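Fucolectin-related protein (Streptococcus pneumoniae, PDB 2J22) binds fucose, apparently in blood group antigens, as a carbohydrate-binding module of a pneumococcal virulence factor. Local coordinates at residues 17-22 with 60-65; 23-28 with 53-58; 72-77 with 143-148; 90-95 with 125-130. One frame throughout, in Å; residues are numbered along the deposited sequence.

How the contacts relate
Contacts 1 and 4 belong to one antiparallel five-stranded sheet, where strands 59-64 and 125-130 are neighbours and Ile-62 N lies 2.8 Å from Val-126 O. Contact 3 lies in the other sheet of the sandwich, its centre about 13 Å from that of contact 4; the two meet in the core, with Ile-75 CD1 3.6 Å from Ile-91 CD1. Contact 2 ties together loop segments within the chain closed by contact 1, and its centre is about 23 Å from that of contact 3, across the middle of the module. The bound calcium ion lies nearest contact 3, about 7 Å from the side chain of Tyr-76, and about 9 Å from that of Trp-60 in contact 1.

Contact 1 (17-22 with 60-65); sequences LTKETR and WEIDLA
Trp-60 meets Thr-21 through the six-membered part of its indole, CZ2 lying 3.9 Å from the methyl CG2 of Thr-21. The carbonyl O of Arg-22 lies over one face of the indole, on the pyrrole side near CG and CD1. Ser-32 holds both partners from outside: its carbonyl O pairs with Trp-60 NE1 and its hydroxyl with Thr-21 OG1. Glu-61 faces Arg-22 as an antiparallel hydrogen-bonded pair, with Glu-61 N to Arg-22 O at 2.8 Å. Their side chains run alongside each other. Arg-22 NE and NH2 both converge on Glu-61 OE1, each at 2.9 Å and from the same face of the carboxylate. OE1 is nearly coplanar with the guanidinium, yet the two flat groups are turned 52° apart, while Glu-61 OE2 forms a salt bridge with Arg-127. Ile-62 carries CG1 anti to its backbone N (chi1 -176°), which leaves CG1 3.8 Å from Lys-19 CB and beside the Thr-21 methyl. At Asp-63 the amide N donates an almost straight bond of 3.0 Å to Glu-20 O. A water accepts from Glu-20 N and donates to Asp-63 O, and the carboxylate closes an Asx turn onto Ala-65 N while also bridging to Lys-124. Lys-19 CE rests 3.2 Å from Leu-64 O, and its ammonium goes on to Ile-15 O. Strand 20-23 is thereby fastened to strand 59-64 as an outermost strand of one sheet of the galactose-binding-like beta-sandwich. Glu-61, buried between two arginines, would be expected to keep its negative charge, and Arg-22 supplies part of the compensation from the exposed side.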
# COMPACT_ATOMS: atom_id res chain seq x y z
N LEU A 17 -7.34 8.75 -0.05
CA LEU A 17 -8.54 8.58 -0.87
C LEU A 17 -8.46 9.28 -2.23
O LEU A 17 -8.31 10.52 -2.31
CB LEU A 17 -9.80 9.02 -0.12
CG LEU A 17 -10.02 8.20 1.16
CD1 LEU A 17 -11.02 8.88 2.12
CD2 LEU A 17 -10.48 6.82 0.74
N THR A 18 -8.51 8.47 -3.28
CA THR A 18 -8.54 8.93 -4.69
C THR A 18 -7.26 9.63 -5.17
O THR A 18 -7.22 10.18 -6.29
CB THR A 18 -9.77 9.84 -4.96
OG1 THR A 18 -9.45 11.18 -4.55
CG2 THR A 18 -10.96 9.47 -4.11
N LYS A 19 -6.20 9.61 -4.35
CA LYS A 19 -4.89 10.06 -4.83
C LYS A 19 -4.50 9.23 -6.03
O LYS A 19 -5.09 8.18 -6.28
CB LYS A 19 -3.82 9.92 -3.75
CG LYS A 19 -4.00 10.90 -2.61
CD LYS A 19 -3.76 12.32 -3.10
CE LYS A 19 -3.80 13.32 -1.94
NZ LYS A 19 -5.18 13.53 -1.40
N GLU A 20 -3.53 9.70 -6.79
CA GLU A 20 -3.09 8.94 -7.96
C GLU A 20 -2.28 7.74 -7.51
O GLU A 20 -1.33 7.90 -6.70
CB GLU A 20 -2.23 9.82 -8.88
CG GLU A 20 -3.07 10.68 -9.83
CD GLU A 20 -2.27 11.85 -10.40
OE1 GLU A 20 -1.61 12.57 -9.59
OE2 GLU A 20 -2.28 12.03 -11.66
N THR A 21 -2.67 6.57 -7.99
CA THR A 21 -1.92 5.34 -7.72
C THR A 21 -1.35 4.69 -8.98
O THR A 21 -1.82 4.93 -10.15
CB THR A 21 -2.76 4.34 -6.89
OG1 THR A 21 -3.95 4.00 -7.62
CG2 THR A 21 -3.27 5.00 -5.62
N ARG A 22 -0.33 3.85 -8.78
CA ARG A 22 0.10 3.00 -9.86
C ARG A 22 0.77 1.72 -9.31
O ARG A 22 1.07 1.64 -8.12
CB ARG A 22 1.04 3.77 -10.82
CG ARG A 22 2.38 4.02 -10.25
CD ARG A 22 3.20 5.05 -11.00
NE ARG A 22 4.49 5.22 -10.31
CZ ARG A 22 5.63 4.88 -10.86
NH1 ARG A 22 5.64 4.38 -12.10
NH2 ARG A 22 6.77 5.03 -10.21
N TRP A 60 3.44 -1.54 -5.50
CA TRP A 60 2.34 -0.59 -5.63
C TRP A 60 2.75 0.75 -5.01
O TRP A 60 3.50 0.81 -4.03
CB TRP A 60 1.07 -1.18 -4.96
CG TRP A 60 -0.10 -0.25 -4.78
CD1 TRP A 60 -1.29 -0.33 -5.42
CD2 TRP A 60 -0.25 0.75 -3.77
NE1 TRP A 60 -2.15 0.60 -4.91
CE2 TRP A 60 -1.55 1.26 -3.89
CE3 TRP A 60 0.58 1.24 -2.74
CZ2 TRP A 60 -2.03 2.31 -3.11
CZ3 TRP A 60 0.10 2.27 -1.92
CH2 TRP A 60 -1.19 2.80 -2.12
N GLU A 61 2.26 1.83 -5.59
CA GLU A 61 2.68 3.16 -5.16
C GLU A 61 1.55 4.17 -5.17
O GLU A 61 0.65 4.10 -6.03
CB GLU A 61 3.71 3.69 -6.16
CG GLU A 61 4.58 4.79 -5.64
CD GLU A 61 5.71 4.97 -6.59
OE1 GLU A 61 5.47 5.61 -7.65
OE2 GLU A 61 6.76 4.41 -6.31
N ILE A 62 1.64 5.12 -4.24
CA ILE A 62 0.67 6.22 -4.12
C ILE A 62 1.43 7.55 -4.10
O ILE A 62 2.47 7.67 -3.43
CB ILE A 62 -0.22 6.07 -2.88
CG1 ILE A 62 -1.28 7.18 -2.86
CG2 ILE A 62 0.66 6.03 -1.58
CD1 ILE A 62 -2.29 7.07 -1.75
N ASP A 63 0.93 8.50 -4.90
CA ASP A 63 1.48 9.87 -5.02
C ASP A 63 0.51 10.77 -4.28
O ASP A 63 -0.65 10.88 -4.67
CB ASP A 63 1.62 10.29 -6.50
CG ASP A 63 2.36 11.67 -6.70
OD1 ASP A 63 2.64 12.41 -5.75
OD2 ASP A 63 2.75 12.06 -7.80
N LEU A 64 0.97 11.34 -3.15
CA LEU A 64 0.12 12.23 -2.33
C LEU A 64 -0.06 13.65 -2.92
O LEU A 64 -0.82 14.43 -2.35
CB LEU A 64 0.66 12.33 -0.90
CG LEU A 64 0.78 11.02 -0.11
CD1 LEU A 64 1.50 11.31 1.18
CD2 LEU A 64 -0.65 10.38 0.17
N ALA A 65 0.61 13.96 -4.03
CA ALA A 65 0.39 15.20 -4.82
C ALA A 65 1.19 16.41 -4.30
O ALA A 65 1.55 17.32 -5.08
CB ALA A 65 -1.10 15.56 -4.91
O HOH W 1 -2.21 12.12 -6.38

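Contact 2 (23-28 with 53-58); sequences QSSTDY and KEDSPS
Asp-55, Ser-24 and Ser-25 form the polar centre of this contact between the two ends of the long connection from strand 20-23 to strand 59-64. Both hydroxyls donate to the one oxygen, Asp-55 OD2: Ser-24 OG at 2.7 Å, arriving on the anti side of the carboxylate, and Ser-25 OG at a modelled 2.5 Å. Ser-25 OG in turn accepts from Lys-53 N at 2.9 Å, so that this hydroxyl links that backbone N to the carboxylate. Each serine holds OG between its backbone N and carbonyl carbon (chi1 58° for Ser-24), directing it at Asp-55. Farther along, Lys-53 bends at its last torsion and sets NZ 3.0 Å from Thr-26 O. Its aliphatic part crosses Asp-27 at about a right angle, with a long salt bridge of 3.8 Å from NZ to Asp-27 OD1. In the second shell, Ser-24 OG also bonds with Trp-59 N at the start of strand 59-64, and Asp-55 N reaches Ser-58 OG, itself tied to Ile-135 O. An inverse gamma turn centres on Glu-54. Within 23-28, Gln-23 NE2 spans 3.2 Å to Thr-26 OG1. Beyond Gln-23, which ends strand 20-23, neither segment is helix or strand; hydroxyl donors at OD2 would be expected to favour the ionised form of Asp-55, although the very short Ser-25 distance is uncertain.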
# COMPACT_ATOMS: atom_id res chain seq x y z
N GLN A 23 1.03 0.75 -10.17
CA GLN A 23 1.65 -0.48 -9.68
C GLN A 23 2.40 -1.16 -10.81
O GLN A 23 2.28 -0.75 -11.97
CB GLN A 23 0.58 -1.42 -9.01
CG GLN A 23 -0.60 -1.90 -9.90
CD GLN A 23 -1.77 -2.58 -9.13
OE1 GLN A 23 -1.78 -2.65 -7.87
NE2 GLN A 23 -2.67 -3.15 -9.86
N SER A 24 3.19 -2.16 -10.47
CA SER A 24 4.09 -2.83 -11.37
C SER A 24 3.33 -3.44 -12.55
O SER A 24 3.82 -3.38 -13.68
CB SER A 24 4.88 -3.88 -10.60
OG SER A 24 3.96 -4.80 -10.01
N SER A 25 2.15 -4.02 -12.30
CA SER A 25 1.32 -4.51 -13.41
C SER A 25 -0.08 -4.78 -12.85
O SER A 25 -0.31 -4.68 -11.68
CB SER A 25 1.90 -5.80 -14.04
OG SER A 25 1.94 -6.84 -13.07
N THR A 26 -1.02 -5.19 -13.68
CA THR A 26 -2.36 -5.43 -13.14
C THR A 26 -2.89 -6.76 -13.65
O THR A 26 -2.74 -7.09 -14.86
CB THR A 26 -3.27 -4.30 -13.60
OG1 THR A 26 -2.84 -3.04 -13.03
CG2 THR A 26 -4.72 -4.50 -13.15
N ASP A 27 -3.48 -7.54 -12.75
CA ASP A 27 -4.10 -8.80 -13.16
C ASP A 27 -5.50 -8.86 -12.54
O ASP A 27 -5.74 -8.25 -11.52
CB ASP A 27 -3.25 -9.94 -12.66
CG ASP A 27 -3.08 -11.05 -13.69
OD1 ASP A 27 -3.58 -10.92 -14.81
OD2 ASP A 27 -2.44 -12.10 -13.43
N TYR A 28 -6.43 -9.52 -13.21
CA TYR A 28 -7.75 -9.83 -12.57
C TYR A 28 -8.55 -8.59 -12.25
O TYR A 28 -9.27 -8.50 -11.27
CB TYR A 28 -7.58 -10.71 -11.33
CG TYR A 28 -6.80 -11.98 -11.62
CD1 TYR A 28 -7.31 -12.94 -12.50
CD2 TYR A 28 -5.55 -12.24 -11.01
CE1 TYR A 28 -6.59 -14.11 -12.82
CE2 TYR A 28 -4.80 -13.43 -11.31
CZ TYR A 28 -5.34 -14.35 -12.22
OH TYR A 28 -4.65 -15.52 -12.50
N LYS A 53 0.34 -8.80 -11.66
CA LYS A 53 0.91 -10.02 -12.18
C LYS A 53 2.01 -10.58 -11.29
O LYS A 53 2.38 -9.98 -10.28
CB LYS A 53 1.44 -9.80 -13.57
CG LYS A 53 0.28 -9.60 -14.57
CD LYS A 53 0.80 -9.03 -15.87
CE LYS A 53 -0.04 -9.40 -17.06
NZ LYS A 53 -1.38 -8.77 -16.99
N GLU A 54 2.62 -11.67 -11.74
CA GLU A 54 3.64 -12.32 -10.92
C GLU A 54 5.01 -11.66 -11.15
O GLU A 54 5.90 -12.20 -11.82
CB GLU A 54 3.68 -13.79 -11.25
CG GLU A 54 2.41 -14.56 -10.87
CD GLU A 54 2.43 -15.92 -11.56
OE1 GLU A 54 2.21 -16.00 -12.79
OE2 GLU A 54 2.78 -16.89 -10.89
N ASP A 55 5.18 -10.46 -10.62
CA ASP A 55 6.29 -9.60 -11.08
C ASP A 55 7.56 -9.81 -10.26
O ASP A 55 7.54 -10.49 -9.21
CB ASP A 55 5.90 -8.10 -11.00
CG ASP A 55 4.90 -7.70 -12.02
OD1 ASP A 55 4.88 -8.26 -13.16
OD2 ASP A 55 4.07 -6.83 -11.78
N SER A 56 8.66 -9.16 -10.70
CA SER A 56 9.96 -9.39 -10.07
C SER A 56 10.76 -8.09 -9.71
O SER A 56 11.76 -7.80 -10.35
CB SER A 56 10.81 -10.32 -10.99
OG SER A 56 10.06 -11.44 -11.39
N PRO A 57 10.37 -7.32 -8.68
CA PRO A 57 9.24 -7.59 -7.78
C PRO A 57 7.90 -7.00 -8.21
O PRO A 57 7.83 -6.06 -9.00
CB PRO A 57 9.67 -6.85 -6.49
CG PRO A 57 10.45 -5.67 -7.01
CD PRO A 57 11.14 -6.12 -8.26
N SER A 58 6.84 -7.49 -7.58
CA SER A 58 5.58 -6.75 -7.51
C SER A 58 5.63 -5.58 -6.53
O SER A 58 6.14 -5.70 -5.41
CB SER A 58 4.41 -7.68 -7.13
OG SER A 58 4.39 -8.85 -7.95

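Contact 3 (72-77 with 143-148); sequences KLIIYN and EVYTYK
Ile-74 and Glu-143 hold the tight part of the pairing: Glu-143 N reaches Ile-74 O at 2.6 Å and Ile-74 N returns a bond of 2.9 Å to Glu-143 O. At the next pair, Leu-73 and Val-144 form a non-hydrogen-bonded pair on the buried face. Leu-73 swings CG anti to its backbone N (chi1 162°), and its CD1 lies 4.1 Å from Val-144 CG2. These two strands, 67-77 and 139-146, run antiparallel in one sheet of the beta-sandwich of galactose-binding-like modules, and the Leu-73 face looks into the interior, towards Ile-91 of the opposing sheet. Strand 139-146 also carries Ala-140 and Glu-141, which belong to the calcium site. The face with Glu-143 and Tyr-145 is more polar. Glu-143 OE1 receives the hydroxyl of Tyr-145 at 2.7 Å from well above the carboxylate plane, and a water donates to the same oxygen while bonding Tyr-76 OH. OE1 also lies at the edge of the Tyr-76 ring, 3.6 Å from CE2, with ring and carboxylate planes 73° apart. Ile-74 CD1 comes obliquely to Tyr-145 CE2, also at 3.6 Å. The loose part is the partly exposed Lys-72 end: the bond from Lys-72 N to Tyr-145 O is weak and long, and although the lysine chain runs beside the tyrosine, its NZ is 5.5 Å from the ring centroid, at most a faint cation-pi attraction.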
# COMPACT_ATOMS: atom_id res chain seq x y z
N LYS A 72 0.05 8.42 10.28
CA LYS A 72 -0.21 7.01 10.41
C LYS A 72 -0.33 6.44 9.02
O LYS A 72 -0.84 7.13 8.10
CB LYS A 72 -1.55 6.83 11.20
CG LYS A 72 -1.86 5.37 11.71
CD LYS A 72 -3.33 5.36 12.13
CE LYS A 72 -3.58 5.04 13.58
NZ LYS A 72 -5.06 5.26 13.82
N LEU A 73 0.13 5.21 8.87
CA LEU A 73 -0.17 4.39 7.68
C LEU A 73 -0.92 3.11 8.13
O LEU A 73 -0.47 2.43 9.07
CB LEU A 73 1.11 4.07 6.89
CG LEU A 73 1.15 2.93 5.88
CD1 LEU A 73 0.36 3.37 4.65
CD2 LEU A 73 2.65 2.75 5.53
N ILE A 74 -2.07 2.84 7.51
CA ILE A 74 -2.72 1.55 7.72
C ILE A 74 -2.88 0.74 6.36
O ILE A 74 -3.31 1.29 5.31
CB ILE A 74 -4.08 1.68 8.52
CG1 ILE A 74 -4.00 2.66 9.68
CG2 ILE A 74 -4.48 0.33 9.07
CD1 ILE A 74 -5.38 2.87 10.46
N ILE A 75 -2.38 -0.49 6.37
CA ILE A 75 -2.44 -1.41 5.22
C ILE A 75 -3.40 -2.57 5.56
O ILE A 75 -3.26 -3.22 6.60
CB ILE A 75 -1.04 -1.96 4.89
CG1 ILE A 75 -0.15 -0.83 4.35
CG2 ILE A 75 -1.10 -3.16 3.89
CD1 ILE A 75 1.31 -1.02 4.74
N TYR A 76 -4.39 -2.78 4.71
CA TYR A 76 -5.42 -3.83 4.85
C TYR A 76 -5.12 -4.90 3.81
O TYR A 76 -4.92 -4.58 2.64
CB TYR A 76 -6.81 -3.25 4.64
CG TYR A 76 -7.28 -2.47 5.85
CD1 TYR A 76 -7.77 -3.15 6.96
CD2 TYR A 76 -7.13 -1.08 5.94
CE1 TYR A 76 -8.15 -2.49 8.11
CE2 TYR A 76 -7.51 -0.39 7.12
CZ TYR A 76 -8.01 -1.13 8.18
OH TYR A 76 -8.45 -0.52 9.33
N ASN A 77 -4.94 -6.14 4.25
CA ASN A 77 -4.60 -7.22 3.34
C ASN A 77 -5.83 -7.81 2.63
O ASN A 77 -6.95 -7.63 3.10
CB ASN A 77 -3.96 -8.33 4.19
CG ASN A 77 -3.16 -9.34 3.37
OD1 ASN A 77 -3.01 -9.22 2.17
ND2 ASN A 77 -2.62 -10.37 4.06
N GLU A 143 -4.31 3.20 3.80
CA GLU A 143 -4.77 4.49 4.29
C GLU A 143 -3.59 5.32 4.84
O GLU A 143 -2.74 4.82 5.57
CB GLU A 143 -5.82 4.24 5.38
CG GLU A 143 -7.01 3.40 4.87
CD GLU A 143 -8.05 3.15 5.95
OE1 GLU A 143 -7.67 3.24 7.12
OE2 GLU A 143 -9.23 2.92 5.62
N VAL A 144 -3.58 6.60 4.47
CA VAL A 144 -2.51 7.53 4.86
C VAL A 144 -3.15 8.76 5.57
O VAL A 144 -3.82 9.59 4.94
CB VAL A 144 -1.65 8.01 3.68
CG1 VAL A 144 -0.50 8.95 4.15
CG2 VAL A 144 -1.09 6.80 2.84
N TYR A 145 -2.91 8.85 6.87
CA TYR A 145 -3.50 9.83 7.78
C TYR A 145 -2.57 11.04 8.05
O TYR A 145 -1.39 10.87 8.38
CB TYR A 145 -3.79 9.13 9.10
CG TYR A 145 -4.93 8.15 8.93
CD1 TYR A 145 -6.25 8.60 8.99
CD2 TYR A 145 -4.70 6.79 8.65
CE1 TYR A 145 -7.34 7.72 8.81
CE2 TYR A 145 -5.78 5.89 8.50
CZ TYR A 145 -7.08 6.38 8.56
OH TYR A 145 -8.17 5.56 8.34
N THR A 146 -3.12 12.24 7.90
CA THR A 146 -2.43 13.46 8.36
C THR A 146 -3.39 14.17 9.31
O THR A 146 -4.58 13.83 9.37
CB THR A 146 -2.06 14.42 7.17
OG1 THR A 146 -3.26 14.98 6.62
CG2 THR A 146 -1.40 13.67 6.02
N TYR A 147 -2.89 15.18 9.99
CA TYR A 147 -3.66 15.97 10.96
C TYR A 147 -2.81 15.90 12.21
O TYR A 147 -1.74 16.52 12.28
N LYS A 148 -3.25 15.09 13.17
CA LYS A 148 -2.45 14.69 14.31
C LYS A 148 -3.41 13.97 15.23
O LYS A 148 -4.63 14.19 15.11
O HOH W 2 -9.14 2.12 9.13

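Contact 4 (90-95 with 125-130); sequences DIIIYD and KVRISL
Asp-90 N donates a nearly straight bond of 2.9 Å to Ser-129 O, and Ser-129 N returns one to Asp-90 O, closing the first of three antiparallel hydrogen-bonded pairs. The Asp-90 carboxylate turns to other partners, OD1 to His-105 and OD2 in a salt bridge to Arg-131. Ile-92 and Arg-127 make the second pair, again with two bonds of 2.9 Å. The third is less even: Tyr-94 N binds Lys-125 O well, but the return from Lys-125 N to Tyr-94 O, at 3.5 Å, is weak. Between these pairs Ile-91 and Ile-93 point to the buried face and lie beside Val-126. Its two methyls divide the work, CG1 reaching 4.2 Å from Ile-91 CG2 while CG2 meets CD1 of Ile-93. Strands 89-94 and 125-130 are neighbours in the five-stranded sheet of the galactose-binding-like beta-sandwich; Ile-91 and Ile-128 reach Ile-75 of the opposing sheet, placing this isoleucine- and valine-rich face in the core. On the other face Tyr-94 lies edge-on to its neighbours on 125-130. Its CG stands anti to the carbonyl carbon (chi1 -49°). The ring meets Arg-127 with its edge, CE2 3.6 Å from CB. Farther out, Tyr-94 OH touches Arg-127 CD at 3.6 Å, and ring and guanidinium planes stand 85° apart. The guanidinium itself engages Glu-61 through a salt bridge and Trp-59 by cation-pi contact. Lys-125 CB lies 4.0 Å from Tyr-94 CD2, whereas its extended chain carries NZ away to a salt bridge with Asp-98.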
# COMPACT_ATOMS: atom_id res chain seq x y z
N ASP A 90 8.75 -4.46 1.82
CA ASP A 90 9.19 -3.17 2.29
C ASP A 90 8.15 -2.10 2.03
O ASP A 90 7.46 -2.10 0.98
CB ASP A 90 10.46 -2.77 1.54
CG ASP A 90 11.65 -3.58 1.95
OD1 ASP A 90 11.81 -3.90 3.18
OD2 ASP A 90 12.46 -3.93 1.10
N ILE A 91 8.07 -1.18 2.99
CA ILE A 91 7.34 0.09 2.86
C ILE A 91 8.43 1.14 2.71
O ILE A 91 9.31 1.23 3.58
CB ILE A 91 6.51 0.36 4.15
CG1 ILE A 91 5.51 -0.77 4.39
CG2 ILE A 91 5.87 1.78 4.12
CD1 ILE A 91 4.73 -0.68 5.68
N ILE A 92 8.37 1.93 1.63
CA ILE A 92 9.36 2.93 1.33
C ILE A 92 8.66 4.26 1.13
O ILE A 92 7.75 4.35 0.31
CB ILE A 92 10.16 2.61 0.01
CG1 ILE A 92 10.49 1.11 -0.11
CG2 ILE A 92 11.45 3.39 0.04
CD1 ILE A 92 10.80 0.62 -1.53
N ILE A 93 9.10 5.28 1.84
CA ILE A 93 8.52 6.65 1.70
C ILE A 93 9.55 7.56 1.08
O ILE A 93 10.70 7.54 1.47
CB ILE A 93 7.98 7.17 3.08
CG1 ILE A 93 7.10 6.05 3.73
CG2 ILE A 93 7.28 8.57 2.94
CD1 ILE A 93 6.05 6.50 4.74
N TYR A 94 9.13 8.37 0.09
CA TYR A 94 10.06 9.24 -0.61
C TYR A 94 9.66 10.71 -0.45
O TYR A 94 8.48 11.00 -0.24
CB TYR A 94 10.07 8.92 -2.11
CG TYR A 94 10.21 7.47 -2.48
CD1 TYR A 94 11.48 6.93 -2.83
CD2 TYR A 94 9.07 6.62 -2.54
CE1 TYR A 94 11.62 5.56 -3.18
CE2 TYR A 94 9.21 5.27 -2.92
CZ TYR A 94 10.48 4.75 -3.21
OH TYR A 94 10.57 3.43 -3.61
N ASP A 95 10.63 11.63 -0.59
CA ASP A 95 10.29 13.05 -0.53
C ASP A 95 9.80 13.50 -1.89
O ASP A 95 9.70 12.64 -2.79
CB ASP A 95 11.46 13.94 -0.09
CG ASP A 95 12.69 13.79 -0.95
OD1 ASP A 95 12.58 13.55 -2.17
OD2 ASP A 95 13.83 13.89 -0.46
N LYS A 125 5.30 10.36 -1.42
CA LYS A 125 5.01 9.09 -2.10
C LYS A 125 5.29 7.90 -1.20
O LYS A 125 6.27 7.92 -0.42
CB LYS A 125 5.88 8.90 -3.37
CG LYS A 125 5.46 9.71 -4.54
CD LYS A 125 6.28 9.29 -5.78
CE LYS A 125 5.99 10.27 -6.94
NZ LYS A 125 6.95 10.00 -8.04
N VAL A 126 4.48 6.85 -1.38
CA VAL A 126 4.62 5.65 -0.57
C VAL A 126 4.54 4.45 -1.54
O VAL A 126 3.62 4.40 -2.40
CB VAL A 126 3.54 5.51 0.54
CG1 VAL A 126 3.85 4.23 1.43
CG2 VAL A 126 3.43 6.72 1.50
N ARG A 127 5.53 3.56 -1.43
CA ARG A 127 5.67 2.36 -2.24
C ARG A 127 5.62 1.16 -1.33
O ARG A 127 6.24 1.15 -0.23
CB ARG A 127 7.02 2.36 -2.87
CG ARG A 127 7.23 1.31 -3.96
CD ARG A 127 7.69 2.07 -5.21
NE ARG A 127 8.44 1.21 -5.98
CZ ARG A 127 8.58 1.27 -7.29
NH1 ARG A 127 8.04 2.22 -8.05
NH2 ARG A 127 9.32 0.35 -7.82
N ILE A 128 4.86 0.14 -1.72
CA ILE A 128 4.91 -1.11 -0.97
C ILE A 128 5.50 -2.09 -2.01
O ILE A 128 4.96 -2.18 -3.11
CB ILE A 128 3.48 -1.52 -0.55
CG1 ILE A 128 2.90 -0.56 0.51
CG2 ILE A 128 3.52 -2.99 -0.03
CD1 ILE A 128 1.44 -0.80 0.85
N SER A 129 6.58 -2.82 -1.69
CA SER A 129 7.28 -3.66 -2.68
C SER A 129 7.64 -4.97 -2.03
O SER A 129 8.38 -4.98 -0.99
CB SER A 129 8.58 -2.95 -3.18
OG SER A 129 9.19 -3.60 -4.32
N LEU A 130 7.22 -6.09 -2.66
CA LEU A 130 7.48 -7.43 -2.11
C LEU A 130 8.97 -7.80 -2.32
O LEU A 130 9.55 -7.41 -3.34
CB LEU A 130 6.57 -8.44 -2.83
CG LEU A 130 5.05 -8.24 -2.68
CD1 LEU A 130 4.24 -9.38 -3.39
CD2 LEU A 130 4.59 -8.18 -1.24